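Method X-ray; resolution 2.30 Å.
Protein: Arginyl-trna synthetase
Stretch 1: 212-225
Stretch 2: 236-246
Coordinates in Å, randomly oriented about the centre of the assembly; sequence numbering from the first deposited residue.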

# COMPACT_ATOMS: atom_id res chain seq x y z
N LEU A 212 -22.92 -11.69 -21.15
CA LEU A 212 -22.13 -10.64 -21.77
C LEU A 212 -20.72 -10.55 -21.17
O LEU A 212 -20.10 -9.49 -21.20
CB LEU A 212 -22.80 -9.26 -21.61
CG LEU A 212 -24.07 -8.87 -22.38
CD1 LEU A 212 -23.90 -9.20 -23.87
CD2 LEU A 212 -25.25 -9.60 -21.81
N ARG A 213 -20.22 -11.65 -20.63
CA ARG A 213 -18.90 -11.58 -20.02
C ARG A 213 -17.79 -11.18 -21.00
O ARG A 213 -16.93 -10.36 -20.66
CB ARG A 213 -18.51 -12.90 -19.35
CG ARG A 213 -17.23 -12.70 -18.53
CD ARG A 213 -16.43 -13.95 -18.23
NE ARG A 213 -16.87 -14.60 -17.01
CZ ARG A 213 -16.05 -15.09 -16.08
NH1 ARG A 213 -14.74 -14.99 -16.22
NH2 ARG A 213 -16.56 -15.67 -15.01
N GLU A 214 -17.79 -11.76 -22.19
CA GLU A 214 -16.75 -11.43 -23.17
C GLU A 214 -16.75 -9.94 -23.49
O GLU A 214 -15.69 -9.32 -23.58
CB GLU A 214 -16.94 -12.23 -24.46
CG GLU A 214 -16.91 -13.73 -24.23
CD GLU A 214 -15.77 -14.15 -23.32
OE1 GLU A 214 -14.60 -13.90 -23.68
OE2 GLU A 214 -16.05 -14.71 -22.24
N GLU A 215 -17.94 -9.36 -23.64
CA GLU A 215 -18.04 -7.94 -23.92
C GLU A 215 -17.41 -7.12 -22.78
O GLU A 215 -16.76 -6.11 -23.02
CB GLU A 215 -19.50 -7.53 -24.11
CG GLU A 215 -20.09 -7.93 -25.47
CD GLU A 215 -20.56 -9.37 -25.53
OE1 GLU A 215 -20.25 -10.17 -24.61
OE2 GLU A 215 -21.26 -9.72 -26.51
N VAL A 216 -17.62 -7.56 -21.54
CA VAL A 216 -17.07 -6.88 -20.38
C VAL A 216 -15.55 -7.07 -20.36
O VAL A 216 -14.79 -6.14 -20.09
CB VAL A 216 -17.66 -7.43 -19.06
CG1 VAL A 216 -16.87 -6.89 -17.86
CG2 VAL A 216 -19.13 -7.03 -18.93
N ASN A 217 -15.12 -8.30 -20.63
CA ASN A 217 -13.70 -8.63 -20.63
C ASN A 217 -12.90 -7.73 -21.56
O ASN A 217 -11.75 -7.40 -21.26
CB ASN A 217 -13.50 -10.10 -21.02
CG ASN A 217 -12.11 -10.60 -20.70
OD1 ASN A 217 -11.42 -11.14 -21.56
ND2 ASN A 217 -11.69 -10.43 -19.46
N ARG A 218 -13.49 -7.33 -22.69
CA ARG A 218 -12.79 -6.46 -23.64
C ARG A 218 -12.42 -5.15 -22.99
O ARG A 218 -11.33 -4.62 -23.19
CB ARG A 218 -13.65 -6.16 -24.88
CG ARG A 218 -13.91 -7.35 -25.78
CD ARG A 218 -14.59 -6.92 -27.08
NE ARG A 218 -13.72 -6.07 -27.90
CZ ARG A 218 -14.04 -5.63 -29.12
NH1 ARG A 218 -15.21 -5.95 -29.66
NH2 ARG A 218 -13.19 -4.87 -29.79
N ILE A 219 -13.35 -4.61 -22.20
CA ILE A 219 -13.11 -3.36 -21.51
C ILE A 219 -12.05 -3.57 -20.43
O ILE A 219 -11.13 -2.76 -20.30
CB ILE A 219 -14.41 -2.82 -20.88
CG1 ILE A 219 -15.46 -2.60 -21.98
CG2 ILE A 219 -14.13 -1.52 -20.13
CD1 ILE A 219 -16.76 -1.99 -21.49
N LEU A 220 -12.18 -4.66 -19.67
CA LEU A 220 -11.23 -4.97 -18.60
C LEU A 220 -9.79 -5.11 -19.10
O LEU A 220 -8.86 -4.64 -18.45
CB LEU A 220 -11.64 -6.25 -17.85
CG LEU A 220 -10.60 -6.76 -16.84
CD1 LEU A 220 -10.36 -5.70 -15.76
CD2 LEU A 220 -11.07 -8.06 -16.21
N LEU A 221 -9.60 -5.75 -20.25
CA LEU A 221 -8.26 -5.91 -20.79
C LEU A 221 -7.59 -4.55 -21.03
O LEU A 221 -6.40 -4.39 -20.75
CB LEU A 221 -8.30 -6.73 -22.08
CG LEU A 221 -8.51 -8.24 -21.84
CD1 LEU A 221 -8.69 -8.98 -23.18
CD2 LEU A 221 -7.31 -8.81 -21.09
N ALA A 222 -8.35 -3.58 -21.53
CA ALA A 222 -7.82 -2.24 -21.78
C ALA A 222 -7.56 -1.50 -20.46
O ALA A 222 -6.60 -0.74 -20.35
CB ALA A 222 -8.80 -1.44 -22.66
N GLN A 223 -8.41 -1.72 -19.46
CA GLN A 223 -8.20 -1.08 -18.17
C GLN A 223 -6.92 -1.65 -17.58
O GLN A 223 -6.16 -0.95 -16.91
CB GLN A 223 -9.33 -1.39 -17.20
CG GLN A 223 -10.69 -0.83 -17.55
CD GLN A 223 -11.71 -1.24 -16.52
OE1 GLN A 223 -11.81 -2.41 -16.17
NE2 GLN A 223 -12.47 -0.28 -16.01
N MET A 224 -6.69 -2.94 -17.83
CA MET A 224 -5.52 -3.63 -17.30
C MET A 224 -4.22 -3.07 -17.85
O MET A 224 -3.17 -3.20 -17.22
CB MET A 224 -5.62 -5.13 -17.57
CG MET A 224 -4.64 -5.97 -16.76
SD MET A 224 -5.15 -7.70 -16.66
CE MET A 224 -6.77 -7.52 -15.91
N ALA A 225 -4.26 -2.47 -19.04
CA ALA A 225 -3.05 -1.89 -19.62
C ALA A 225 -2.63 -0.71 -18.74
O ALA A 225 -1.44 -0.46 -18.54
CB ALA A 225 -3.32 -1.42 -21.05
N LEU A 236 -4.90 -12.66 -8.37
CA LEU A 236 -6.21 -13.20 -8.67
C LEU A 236 -7.24 -12.19 -9.16
O LEU A 236 -7.21 -11.02 -8.80
CB LEU A 236 -6.79 -13.86 -7.41
CG LEU A 236 -5.97 -14.92 -6.68
CD1 LEU A 236 -6.44 -15.00 -5.23
CD2 LEU A 236 -6.10 -16.26 -7.38
N LEU A 237 -8.16 -12.69 -9.96
CA LEU A 237 -9.27 -11.91 -10.47
C LEU A 237 -10.48 -12.71 -10.02
O LEU A 237 -10.49 -13.93 -10.14
CB LEU A 237 -9.25 -11.88 -12.00
CG LEU A 237 -8.91 -10.59 -12.75
CD1 LEU A 237 -7.67 -9.93 -12.20
CD2 LEU A 237 -8.74 -10.93 -14.22
N VAL A 238 -11.47 -12.05 -9.45
CA VAL A 238 -12.69 -12.72 -9.05
C VAL A 238 -13.85 -11.96 -9.67
O VAL A 238 -14.03 -10.76 -9.42
CB VAL A 238 -12.87 -12.77 -7.51
CG1 VAL A 238 -14.26 -13.27 -7.18
CG2 VAL A 238 -11.85 -13.73 -6.90
N TRP A 239 -14.64 -12.66 -10.48
CA TRP A 239 -15.78 -12.08 -11.17
C TRP A 239 -17.10 -12.29 -10.41
O TRP A 239 -17.38 -13.38 -9.90
CB TRP A 239 -15.89 -12.68 -12.59
CG TRP A 239 -14.69 -12.41 -13.47
CD1 TRP A 239 -13.40 -12.80 -13.23
CD2 TRP A 239 -14.65 -11.67 -14.70
NE1 TRP A 239 -12.57 -12.34 -14.22
CE2 TRP A 239 -13.31 -11.65 -15.14
CE3 TRP A 239 -15.63 -11.02 -15.47
CZ2 TRP A 239 -12.91 -10.99 -16.31
CZ3 TRP A 239 -15.24 -10.37 -16.64
CH2 TRP A 239 -13.89 -10.36 -17.05
N GLU A 240 -17.91 -11.24 -10.35
CA GLU A 240 -19.20 -11.31 -9.68
C GLU A 240 -20.04 -12.48 -10.23
O GLU A 240 -20.67 -13.21 -9.45
CB GLU A 240 -19.95 -9.99 -9.87
CG GLU A 240 -21.35 -9.96 -9.25
CD GLU A 240 -21.34 -10.21 -7.75
OE1 GLU A 240 -20.40 -9.76 -7.06
OE2 GLU A 240 -22.28 -10.83 -7.24
N SER A 241 -20.06 -12.66 -11.55
CA SER A 241 -20.84 -13.77 -12.12
C SER A 241 -20.36 -15.13 -11.63
O SER A 241 -21.16 -16.06 -11.50
CB SER A 241 -20.83 -13.72 -13.66
OG SER A 241 -19.52 -13.75 -14.18
N ASP A 242 -19.07 -15.27 -11.35
CA ASP A 242 -18.55 -16.53 -10.81
C ASP A 242 -18.95 -16.65 -9.34
O ASP A 242 -19.19 -17.75 -8.84
CB ASP A 242 -17.03 -16.61 -10.95
CG ASP A 242 -16.59 -16.79 -12.40
OD1 ASP A 242 -15.57 -16.18 -12.80
OD2 ASP A 242 -17.27 -17.54 -13.12
N ILE A 243 -19.01 -15.52 -8.64
CA ILE A 243 -19.41 -15.52 -7.24
C ILE A 243 -20.87 -16.01 -7.14
O ILE A 243 -21.24 -16.72 -6.21
CB ILE A 243 -19.28 -14.10 -6.61
CG1 ILE A 243 -17.81 -13.81 -6.30
CG2 ILE A 243 -20.15 -14.00 -5.35
CD1 ILE A 243 -17.56 -12.43 -5.65
N VAL A 244 -21.69 -15.62 -8.12
CA VAL A 244 -23.09 -16.03 -8.16
C VAL A 244 -23.19 -17.54 -8.42
O VAL A 244 -23.91 -18.25 -7.72
CB VAL A 244 -23.87 -15.25 -9.25
CG1 VAL A 244 -25.28 -15.87 -9.46
CG2 VAL A 244 -24.01 -13.78 -8.84
N ARG A 245 -22.44 -18.03 -9.41
CA ARG A 245 -22.45 -19.45 -9.74
C ARG A 245 -21.97 -20.30 -8.57
O ARG A 245 -22.48 -21.40 -8.35
CB ARG A 245 -21.56 -19.73 -10.97
CG ARG A 245 -21.73 -21.15 -11.54
CD ARG A 245 -20.83 -21.43 -12.75
NE ARG A 245 -20.74 -20.28 -13.65
CZ ARG A 245 -19.83 -19.30 -13.52
NH1 ARG A 245 -18.94 -19.35 -12.54
NH2 ARG A 245 -19.84 -18.28 -14.37
N ALA A 246 -21.01 -19.78 -7.82
CA ALA A 246 -20.45 -20.48 -6.66
C ALA A 246 -21.44 -20.55 -5.52
O ALA A 246 -21.22 -21.25 -4.54
CB ALA A 246 -19.17 -19.78 -6.20
O HOH W 1 -19.35 -15.97 -15.63

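Residues 213-225 form a helix that runs against the second stretch, a strand (236-239) leading directly into a helix from 240. The first helix makes an angle of 143° with the strand and 140° with the second helix, so it is roughly antiparallel to both, and its axis comes no closer than 12.8 Å to the strand axis and 13.0 Å to that of the second helix. At these distances the backbones do not meet: Leu220 CA and Leu237 CA are 10.9 Å apart, while Arg213 CA and Ser241 CA approach to 8.4 Å. Side chains bridge the gap, burying 368 Å² in total.

Most backbone donors of the first helix, and those of the second from Asp242 to Ala246, are satisfied within their own stretch. In the first helix, Asn217 N donates to Arg213 O at 2.7 Å and Met224 N to Leu220 O at 2.8 Å. Trp239, at the N-cap position of the second helix, accepts through its O from Ile243 N at 3.0 Å and, weakly, from Asp242 N at 2.9 Å.

Polar contact across the stretches centres on Arg213. Its guanidinium lies flat on the Trp239 indole, with centres 4.2 Å apart and planes at 10°. Arg213 CZ sits 4.2 Å from the centroid of the five-membered ring, 25° off its normal, which is cation-pi geometry. Stacking uses the guanidinium face and leaves its edge free for acceptors. There Arg213 NH2 donates to Asp242 OD1 in a salt bridge of 2.5 Å with an N-H...O angle of 149°. The length is suspiciously short, and NH2 also clashes with Asp242 CG at 2.8 Å, so the pairing is more secure than its exact distance. Arg213 NH2 also donates to water 1 at 2.9 Å, and this water donates to Ser241 OG at 2.7 Å, linking the helices through solvent.

The Asp242 carboxylate meets two arginines. OD2 accepts from Arg245 NH1 at 2.5 Å (149°) and weakly from Arg245 NH2 at 3.0 Å (129°), and the bond from Arg213 NH2 goes to OD1. The carboxylate thus offsets the like charges of Arg213 NH2 and Arg245 NH2, 4.2 Å apart. Asp242 OD1, Ser241 OG and Trp239 NE1 also have hydrogen-bond partners elsewhere in the structure.

Asn217 ND2 approaches the indole edge, 3.3 Å from Trp239 CH2, but its hydrogen bond is made elsewhere. The rest of the contact is apolar: Val216 CG1 lies 4.0 Å from Trp239 CZ3, and, farther along the helix, Leu220 CD2 lies 3.5 Å from Trp239 CZ2 and 4.2 Å from Leu237 CD2. Met224 CE, 4.3 Å from Leu237 CD2, continues this packing one turn farther along the helix.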